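Local coordinates for protein teicoplanin pseudoaglycone deacetylases Orf2 (Actinoplanes teichomyceticus, PDB 3DFF) that acts as a zinc-dependent deacetylase on the teicoplanin pseudoaglycone, probably hydrolysing the N-acetyl group of its sugar during antibiotic biosynthesis, at residues F24-A29 with S220-A225; D105-T110 with A120-S125; Q202-G207 with V267-D272. All blocks are in the same frame, centred on the assembly; numbering follows the deposited sequence.

In the fold
Two of the three contacts lie near the zinc site of His16, Asp19 and His164. Contact 1 joins helix 19-33, whose first residue is the ligand Asp19, to helix 216-226; the side chain of Phe24 lies about 12 Å from the zinc ion. Contact 2 lies on the opposite side of the chain's centre, about 35 Å away between centres, with the Thr110 side chain also about 12 Å from the zinc. Contact 3 joins the last two strands at one border of the main sheet, its nearest atoms about 12 Å from contact 1 and about 17 Å from contact 2. Along the chain, contact 2 nests inside the loop closed by contact 1, while contacts 1 and 3 interleave.

Contact 1: F24-A29 with S220-A225; sequences FGAGLA and SQKFQA
Lys222 lies across the backbone of Gly25 and Ala26 where two helices of this PIG-L deacetylase fold cross: helix 19-33, which follows the first strand of the main sheet, and helix 216-226. The local axes come within 8.3 Å at a crossing angle of 120°. Contact is made by the aliphatic part of the lysine: CG rests 3.9 Å from Gly25 CA, and CD comes to 3.6 Å from Ala26 N and also touches the methyl of Ala26. With CG anti to the backbone N (chi1 180°) and the rest of the chain extended, the side chain runs out over the neighbouring helix. Gly25 makes this approach possible, for a CB built on it would fall 2.9 Å from Lys222 CG. One turn further on, the methyl of Ala29 meets the amide of Gln221 at OE1, 3.5 Å from CB, while Gln221 NE2 is bonded to the backbone O of His85.

In the second shell, Lys222 NZ gives hydrogen bonds to Leu22 O and the hydroxyl of Tyr260 and a salt bridge to Glu262, a set of partners that would favour the charged form. The same carboxylate accepts Ala26 N on OE1 and Gly27 N on OE2, the two amides that have no bond to the preceding turn, where helix 19-33 is kinked. Next to Lys222, Phe223 stacks on Phe244 and meets Tyr260 edge-to-face. Leu28 faces the sheet, touching Val38 and Val40. The CA-CB bond of Phe24 points away from helix 216-226, and its ring lies over the backbone of its own helix, with Gly27 CA 3.9 Å above one face, offset toward the rim.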
loop_
_atom_site.group_PDB
_atom_site.type_symbol
_atom_site.label_atom_id
_atom_site.label_comp_id
_atom_site.label_asym_id
_atom_site.label_seq_id
_atom_site.Cartn_x
_atom_site.Cartn_y
_atom_site.Cartn_z
ATOM N N PHE A 24 -1.282 8.153 2.097
ATOM C CA PHE A 24 -0.269 8.920 2.835
ATOM C C PHE A 24 0.391 9.980 1.949
ATOM O O PHE A 24 1.416 10.551 2.328
ATOM C CB PHE A 24 0.761 7.939 3.431
ATOM C CG PHE A 24 1.678 8.536 4.487
ATOM C CD1 PHE A 24 1.165 9.166 5.618
ATOM C CD2 PHE A 24 3.053 8.421 4.353
ATOM C CE1 PHE A 24 2.026 9.705 6.594
ATOM C CE2 PHE A 24 3.922 8.949 5.315
ATOM C CZ PHE A 24 3.411 9.592 6.432
ATOM N N GLY A 25 -0.208 10.265 0.797
ATOM C CA GLY A 25 0.387 11.185 -0.168
ATOM C C GLY A 25 0.578 12.574 0.422
ATOM O O GLY A 25 1.579 13.221 0.157
ATOM N N ALA A 26 -0.392 13.025 1.215
ATOM C CA ALA A 26 -0.260 14.340 1.872
ATOM C C ALA A 26 0.927 14.342 2.834
ATOM O O ALA A 26 1.742 15.269 2.806
ATOM C CB ALA A 26 -1.554 14.739 2.586
ATOM N N GLY A 27 1.034 13.298 3.658
ATOM C CA GLY A 27 2.174 13.088 4.566
ATOM C C GLY A 27 3.525 13.039 3.866
ATOM O O GLY A 27 4.509 13.645 4.329
ATOM N N LEU A 28 3.584 12.310 2.755
ATOM C CA LEU A 28 4.816 12.214 1.975
ATOM C C LEU A 28 5.230 13.580 1.425
ATOM O O LEU A 28 6.408 13.952 1.504
ATOM C CB LEU A 28 4.635 11.239 0.814
ATOM C CG LEU A 28 4.448 9.784 1.240
ATOM C CD1 LEU A 28 4.015 8.961 0.047
ATOM C CD2 LEU A 28 5.732 9.214 1.865
ATOM N N ALA A 29 4.263 14.296 0.855
ATOM C CA ALA A 29 4.504 15.610 0.257
ATOM C C ALA A 29 4.948 16.608 1.331
ATOM O O ALA A 29 5.865 17.408 1.097
ATOM C CB ALA A 29 3.263 16.099 -0.454
ATOM N N SER A 220 -4.232 19.259 -2.421
ATOM C CA SER A 220 -4.312 19.389 -3.860
ATOM C C SER A 220 -3.224 18.526 -4.508
ATOM O O SER A 220 -3.477 17.838 -5.495
ATOM C CB SER A 220 -4.163 20.862 -4.276
ATOM O OG SER A 220 -4.299 21.000 -5.678
ATOM N N GLN A 221 -2.033 18.559 -3.922
ATOM C CA GLN A 221 -0.882 17.854 -4.482
ATOM C C GLN A 221 -1.125 16.351 -4.408
ATOM O O GLN A 221 -0.956 15.643 -5.403
ATOM C CB GLN A 221 0.379 18.244 -3.725
ATOM C CG GLN A 221 1.659 17.807 -4.399
ATOM C CD GLN A 221 2.878 18.288 -3.658
ATOM O OE1 GLN A 221 2.781 18.870 -2.565
ATOM N NE2 GLN A 221 4.050 18.063 -4.249
ATOM N N LYS A 222 -1.563 15.887 -3.242
ATOM C CA LYS A 222 -1.943 14.483 -3.062
ATOM C C LYS A 222 -2.960 14.056 -4.122
ATOM O O LYS A 222 -2.766 13.062 -4.817
ATOM C CB LYS A 222 -2.545 14.251 -1.680
ATOM C CG LYS A 222 -2.962 12.768 -1.456
ATOM C CD LYS A 222 -3.746 12.580 -0.151
ATOM C CE LYS A 222 -4.271 11.144 -0.047
ATOM N NZ LYS A 222 -4.690 10.769 1.344
ATOM N N PHE A 223 -4.075 14.777 -4.221
ATOM C CA PHE A 223 -5.140 14.399 -5.149
ATOM C C PHE A 223 -4.683 14.420 -6.607
ATOM O O PHE A 223 -5.061 13.544 -7.375
ATOM C CB PHE A 223 -6.400 15.268 -4.932
ATOM C CG PHE A 223 -7.164 14.951 -3.654
ATOM C CD1 PHE A 223 -6.662 14.072 -2.693
ATOM C CD2 PHE A 223 -8.393 15.569 -3.414
ATOM C CE1 PHE A 223 -7.376 13.797 -1.504
ATOM C CE2 PHE A 223 -9.108 15.308 -2.241
ATOM C CZ PHE A 223 -8.606 14.427 -1.283
ATOM N N GLN A 224 -3.861 15.410 -6.984
ATOM C CA GLN A 224 -3.279 15.449 -8.329
ATOM C C GLN A 224 -2.396 14.210 -8.542
ATOM O O GLN A 224 -2.403 13.626 -9.617
ATOM C CB GLN A 224 -2.448 16.717 -8.536
ATOM C CG GLN A 224 -3.284 17.975 -8.735
ATOM C CD GLN A 224 -2.514 19.256 -8.480
ATOM O OE1 GLN A 224 -1.284 19.263 -8.388
ATOM N NE2 GLN A 224 -3.245 20.359 -8.358
ATOM N N ALA A 225 -1.655 13.821 -7.512
ATOM C CA ALA A 225 -0.783 12.638 -7.595
ATOM C C ALA A 225 -1.605 11.360 -7.774
ATOM O O ALA A 225 -1.289 10.523 -8.627
ATOM C CB ALA A 225 0.122 12.538 -6.380
#

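Contact 2: D105-T110 with A120-S125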
loop_
_atom_site.group_PDB
_atom_site.type_symbol
_atom_site.label_atom_id
_atom_site.label_comp_id
_atom_site.label_asym_id
_atom_site.label_seq_id
_atom_site.Cartn_x
_atom_site.Cartn_y
_atom_site.Cartn_z
ATOM N N ASP A 105 1.570 -26.045 -5.736
ATOM C CA ASP A 105 1.045 -27.087 -6.644
ATOM C C ASP A 105 0.859 -26.626 -8.109
ATOM O O ASP A 105 0.370 -27.381 -8.948
ATOM C CB ASP A 105 -0.261 -27.684 -6.088
ATOM C CG ASP A 105 -1.453 -26.727 -6.191
ATOM O OD1 ASP A 105 -1.318 -25.673 -6.831
ATOM O OD2 ASP A 105 -2.534 -27.042 -5.635
ATOM N N GLY A 106 1.220 -25.377 -8.398
ATOM C CA GLY A 106 1.136 -24.843 -9.759
ATOM C C GLY A 106 -0.173 -24.143 -10.130
ATOM O O GLY A 106 -0.252 -23.518 -11.187
ATOM N N ARG A 107 -1.207 -24.260 -9.298
ATOM C CA ARG A 107 -2.427 -23.474 -9.506
ATOM C C ARG A 107 -2.122 -21.989 -9.309
ATOM O O ARG A 107 -1.162 -21.636 -8.634
ATOM C CB ARG A 107 -3.543 -23.910 -8.557
ATOM C CG ARG A 107 -4.153 -25.291 -8.904
ATOM C CD ARG A 107 -5.343 -25.609 -8.012
ATOM N NE ARG A 107 -4.951 -25.661 -6.606
ATOM C CZ ARG A 107 -5.748 -25.352 -5.590
ATOM N NH1 ARG A 107 -7.000 -24.965 -5.801
ATOM N NH2 ARG A 107 -5.286 -25.428 -4.346
ATOM N N TRP A 108 -2.924 -21.117 -9.923
ATOM C CA TRP A 108 -2.846 -19.689 -9.606
ATOM C C TRP A 108 -3.286 -19.463 -8.175
ATOM O O TRP A 108 -4.177 -20.156 -7.661
ATOM C CB TRP A 108 -3.783 -18.897 -10.511
ATOM C CG TRP A 108 -3.391 -18.949 -11.957
ATOM C CD1 TRP A 108 -4.064 -19.594 -12.964
ATOM C CD2 TRP A 108 -2.242 -18.347 -12.562
ATOM N NE1 TRP A 108 -3.401 -19.426 -14.151
ATOM C CE2 TRP A 108 -2.283 -18.662 -13.938
ATOM C CE3 TRP A 108 -1.186 -17.558 -12.078
ATOM C CZ2 TRP A 108 -1.314 -18.211 -14.834
ATOM C CZ3 TRP A 108 -0.208 -17.126 -12.962
ATOM C CH2 TRP A 108 -0.283 -17.455 -14.337
ATOM N N LEU A 109 -2.702 -18.463 -7.528
ATOM C CA LEU A 109 -3.132 -18.092 -6.194
ATOM C C LEU A 109 -4.574 -17.550 -6.201
ATOM O O LEU A 109 -5.404 -17.909 -5.355
ATOM C CB LEU A 109 -2.179 -17.031 -5.629
ATOM C CG LEU A 109 -2.591 -16.406 -4.301
ATOM C CD1 LEU A 109 -2.696 -17.420 -3.174
ATOM C CD2 LEU A 109 -1.559 -15.364 -3.949
ATOM N N THR A 110 -4.856 -16.656 -7.149
ATOM C CA THR A 110 -6.151 -15.970 -7.199
ATOM C C THR A 110 -6.957 -16.468 -8.406
ATOM O O THR A 110 -6.414 -16.699 -9.482
ATOM C CB THR A 110 -5.975 -14.432 -7.285
ATOM O OG1 THR A 110 -5.304 -14.130 -8.490
ATOM C CG2 THR A 110 -5.122 -13.922 -6.134
ATOM N N ALA A 120 -11.421 -14.776 -5.678
ATOM C CA ALA A 120 -11.189 -15.722 -4.595
ATOM C C ALA A 120 -9.709 -16.094 -4.534
ATOM O O ALA A 120 -9.041 -16.135 -5.553
ATOM C CB ALA A 120 -12.034 -16.970 -4.810
ATOM N N VAL A 121 -9.217 -16.354 -3.330
ATOM C CA VAL A 121 -7.867 -16.881 -3.120
ATOM C C VAL A 121 -7.943 -18.383 -2.854
ATOM O O VAL A 121 -8.698 -18.833 -1.999
ATOM C CB VAL A 121 -7.179 -16.173 -1.934
ATOM C CG1 VAL A 121 -5.777 -16.684 -1.749
ATOM C CG2 VAL A 121 -7.147 -14.679 -2.167
ATOM N N ASN A 122 -7.156 -19.143 -3.600
ATOM C CA ASN A 122 -7.097 -20.594 -3.451
ATOM C C ASN A 122 -6.399 -21.000 -2.171
ATOM O O ASN A 122 -5.428 -20.372 -1.756
ATOM C CB ASN A 122 -6.402 -21.208 -4.667
ATOM C CG ASN A 122 -7.296 -21.236 -5.885
ATOM O OD1 ASN A 122 -6.857 -20.983 -7.002
ATOM N ND2 ASN A 122 -8.563 -21.549 -5.668
ATOM N N ASP A 123 -6.903 -22.044 -1.513
ATOM C CA ASP A 123 -6.311 -22.451 -0.263
ATOM C C ASP A 123 -4.888 -22.950 -0.482
ATOM O O ASP A 123 -4.593 -23.548 -1.515
ATOM C CB ASP A 123 -7.182 -23.529 0.394
ATOM C CG ASP A 123 -8.497 -22.967 0.930
ATOM O OD1 ASP A 123 -8.470 -22.012 1.752
ATOM O OD2 ASP A 123 -9.548 -23.513 0.549
ATOM N N HIS A 124 -4.014 -22.684 0.488
ATOM C CA HIS A 124 -2.617 -23.092 0.395
ATOM C C HIS A 124 -1.970 -23.160 1.783
ATOM O O HIS A 124 -2.539 -22.670 2.763
ATOM C CB HIS A 124 -1.853 -22.101 -0.498
ATOM C CG HIS A 124 -1.953 -20.687 -0.028
ATOM N ND1 HIS A 124 -3.057 -19.899 -0.277
ATOM C CD2 HIS A 124 -1.108 -19.928 0.712
ATOM C CE1 HIS A 124 -2.879 -18.711 0.270
ATOM N NE2 HIS A 124 -1.712 -18.708 0.891
ATOM N N SER A 125 -0.776 -23.750 1.843
ATOM C CA SER A 125 -0.117 -24.076 3.108
ATOM C C SER A 125 0.298 -22.864 3.935
ATOM O O SER A 125 0.635 -21.818 3.365
ATOM C CB SER A 125 1.110 -24.970 2.868
ATOM O OG SER A 125 2.204 -24.257 2.290
HETATM O O HOH W 1 -8.774 -23.525 -3.270
HETATM O O HOH W 2 -3.120 -25.856 -2.293
#
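Thr110 and Val121 form an antiparallel non-hydrogen-bonded pair with CA atoms 4.5 Å apart, and the next step is closed by a straight bond of 2.8 Å from Asn122 N to Leu109 O (173° at the hydrogen). Beside this backbone, Leu109 brings CD1 against two partners. It sits 3.5 Å from Val121 CG1, closer than carbons usually pack, the two side chains lying alongside and pointing the same way, and it also reaches His124 CE1 at 3.7 Å. Leu103 touches both Leu109 and His124.

The imidazole is held from two directions: ND1 donates to Asn122 O at 2.8 Å, with that oxygen in the ring plane, and NE2 bonds Asp129 OD1. With CG of His124 between the backbone N and the carbonyl carbon (chi1 56°), the ring stands beside Leu109 CD1. Asn122 CB lies over one face of the Arg107 guanidinium. Arg107 NE makes a salt bridge of 2.9 Å to Asp105 OD2, while Asp105 OD1 takes the backbone N of Arg107, an Asx turn that ties the arginine to its own loop. A water accepts weakly from Arg107 NH2 and donates to Asp123 O.

Together the segments form the base of a two-stranded beta hairpin and supply His124, which with Asp129 binds a zinc ion in an entry of this protein; that zinc is not present in this chain.

Contact 3: Q202-G207 with V267-D272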
loop_
_atom_site.group_PDB
_atom_site.type_symbol
_atom_site.label_atom_id
_atom_site.label_comp_id
_atom_site.label_asym_id
_atom_site.label_seq_id
_atom_site.Cartn_x
_atom_site.Cartn_y
_atom_site.Cartn_z
ATOM N N GLN A 202 1.656 -11.364 16.829
ATOM C CA GLN A 202 1.872 -11.428 18.279
ATOM C C GLN A 202 3.061 -10.563 18.675
ATOM O O GLN A 202 4.095 -10.564 18.010
ATOM C CB GLN A 202 2.080 -12.878 18.722
ATOM C CG GLN A 202 2.095 -13.092 20.246
ATOM C CD GLN A 202 0.704 -13.063 20.908
ATOM O OE1 GLN A 202 0.599 -12.980 22.143
ATOM N NE2 GLN A 202 -0.355 -13.150 20.105
ATOM N N GLY A 203 2.893 -9.812 19.758
ATOM C CA GLY A 203 3.954 -8.962 20.261
ATOM C C GLY A 203 3.921 -7.503 19.866
ATOM O O GLY A 203 4.651 -6.695 20.436
ATOM N N PHE A 204 3.098 -7.156 18.872
ATOM C CA PHE A 204 2.947 -5.767 18.423
ATOM C C PHE A 204 1.556 -5.218 18.709
ATOM O O PHE A 204 0.580 -5.955 18.663
ATOM C CB PHE A 204 3.163 -5.660 16.907
ATOM C CG PHE A 204 4.529 -6.084 16.454
ATOM C CD1 PHE A 204 5.601 -5.167 16.454
ATOM C CD2 PHE A 204 4.755 -7.384 16.030
ATOM C CE1 PHE A 204 6.878 -5.556 16.035
ATOM C CE2 PHE A 204 6.024 -7.786 15.613
ATOM C CZ PHE A 204 7.086 -6.864 15.608
ATOM N N ARG A 205 1.476 -3.913 18.960
ATOM C CA ARG A 205 0.178 -3.247 19.100
ATOM C C ARG A 205 0.212 -1.798 18.660
ATOM O O ARG A 205 1.271 -1.180 18.557
ATOM C CB ARG A 205 -0.341 -3.359 20.530
ATOM C CG ARG A 205 0.406 -2.492 21.488
ATOM C CD ARG A 205 -0.305 -2.467 22.835
ATOM N NE ARG A 205 0.457 -1.646 23.765
ATOM C CZ ARG A 205 0.314 -0.333 23.890
ATOM N NH1 ARG A 205 -0.599 0.311 23.181
ATOM N NH2 ARG A 205 1.070 0.336 24.745
ATOM N N LEU A 206 -0.966 -1.263 18.367
ATOM C CA LEU A 206 -1.067 0.120 17.943
ATOM C C LEU A 206 -1.100 1.070 19.118
ATOM O O LEU A 206 -1.801 0.829 20.094
ATOM C CB LEU A 206 -2.342 0.343 17.131
ATOM C CG LEU A 206 -2.524 -0.505 15.883
ATOM C CD1 LEU A 206 -3.882 -0.175 15.291
ATOM C CD2 LEU A 206 -1.407 -0.187 14.925
ATOM N N GLY A 207 -0.372 2.172 18.995
ATOM C CA GLY A 207 -0.507 3.256 19.954
ATOM C C GLY A 207 -1.685 4.132 19.576
ATOM O O GLY A 207 -2.496 3.779 18.700
ATOM N N VAL A 267 3.410 1.850 15.926
ATOM C CA VAL A 267 3.391 0.459 16.331
ATOM C C VAL A 267 4.445 0.263 17.411
ATOM O O VAL A 267 5.622 0.592 17.211
ATOM C CB VAL A 267 3.723 -0.507 15.181
ATOM C CG1 VAL A 267 3.461 -1.934 15.627
ATOM C CG2 VAL A 267 2.875 -0.175 13.988
ATOM N N VAL A 268 4.008 -0.255 18.543
ATOM C CA VAL A 268 4.899 -0.463 19.676
ATOM C C VAL A 268 4.831 -1.923 20.110
ATOM O O VAL A 268 3.992 -2.694 19.628
ATOM C CB VAL A 268 4.553 0.512 20.823
ATOM C CG1 VAL A 268 4.639 1.964 20.342
ATOM C CG2 VAL A 268 3.155 0.189 21.389
ATOM N N ARG A 269 5.731 -2.332 21.003
ATOM C CA ARG A 269 5.706 -3.682 21.513
ATOM C C ARG A 269 4.651 -3.832 22.609
ATOM O O ARG A 269 4.473 -2.935 23.461
ATOM C CB ARG A 269 7.094 -4.092 22.033
ATOM C CG ARG A 269 8.150 -4.103 20.940
ATOM C CD ARG A 269 7.890 -5.223 19.938
ATOM N NE ARG A 269 8.042 -6.527 20.564
ATOM C CZ ARG A 269 7.822 -7.704 19.981
ATOM N NH1 ARG A 269 7.416 -7.781 18.719
ATOM N NH2 ARG A 269 8.008 -8.819 20.660
ATOM N N SER A 270 3.956 -4.960 22.569
ATOM C CA SER A 270 2.949 -5.282 23.568
ATOM C C SER A 270 3.607 -5.460 24.932
ATOM O O SER A 270 4.794 -5.802 25.005
ATOM C CB SER A 270 2.238 -6.576 23.188
ATOM O OG SER A 270 1.541 -6.409 21.965
ATOM N N ASP A 271 2.843 -5.245 26.002
ATOM C CA ASP A 271 3.325 -5.622 27.328
ATOM C C ASP A 271 3.570 -7.128 27.430
ATOM O O ASP A 271 2.881 -7.934 26.781
ATOM C CB ASP A 271 2.381 -5.107 28.432
ATOM C CG ASP A 271 2.337 -3.592 28.501
ATOM O OD1 ASP A 271 3.211 -2.924 27.907
ATOM O OD2 ASP A 271 1.420 -3.044 29.138
ATOM N N ASP A 272 4.586 -7.498 28.206
ATOM C CA ASP A 272 4.996 -8.893 28.368
ATOM C C ASP A 272 5.523 -9.567 27.095
ATOM O O ASP A 272 5.570 -10.795 27.012
ATOM C CB ASP A 272 3.851 -9.704 28.990
ATOM C CG ASP A 272 3.367 -9.104 30.291
ATOM O OD1 ASP A 272 4.200 -8.912 31.201
ATOM O OD2 ASP A 272 2.160 -8.797 30.397
HETATM O O HOH W 3 6.977 -10.444 18.251
HETATM O O HOH W 4 0.642 -8.790 21.006
HETATM O O HOH W 5 2.722 -1.820 25.249
#
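Arg205 and Val268 bond each other twice through their backbones, N to O at 2.9 Å in both directions, as an antiparallel hydrogen-bonded pair. Beyond them Ser270 N donates to Gly203 O at 2.8 Å, coming in from above the carbonyl plane (52° out of it). Ser273 OG bonds the same oxygen.

The guanidinium of Arg269 is the other main element. The chain is bent at chi2 and chi3, and NH1 lies over the Phe204 ring, offset toward its rim and 3.3 Å from Phe204 CZ. This is a cation-pi contact: Arg269 CZ stands 4.6 Å from the centroid of the Phe204 ring, with the two planes 86° apart. Gly203 O sits 3.2 Å above one face of the guanidinium, and a water links NH1 to Gln202 O.

On the face that Arg205 shares with Val268, the guanidinium of Arg205 lies against the methyl Val268 CG2, which stands 3.8 Å above its centre; a second water joins Arg205 NE, Arg269 O and Asp271 OD1. Val267 and Leu206 share one face of the sheet, and both touch Leu184 of strand 182-185; Phe204 packs on helix 162-178, meeting His176 edge-to-face.

At this border of the sheet, then, two arginines lie against a ring and a methyl with waters at their edges; the electron-rich ring and the carbonyl oxygen of Gly203 would both be expected to stabilise the positive charge of Arg269.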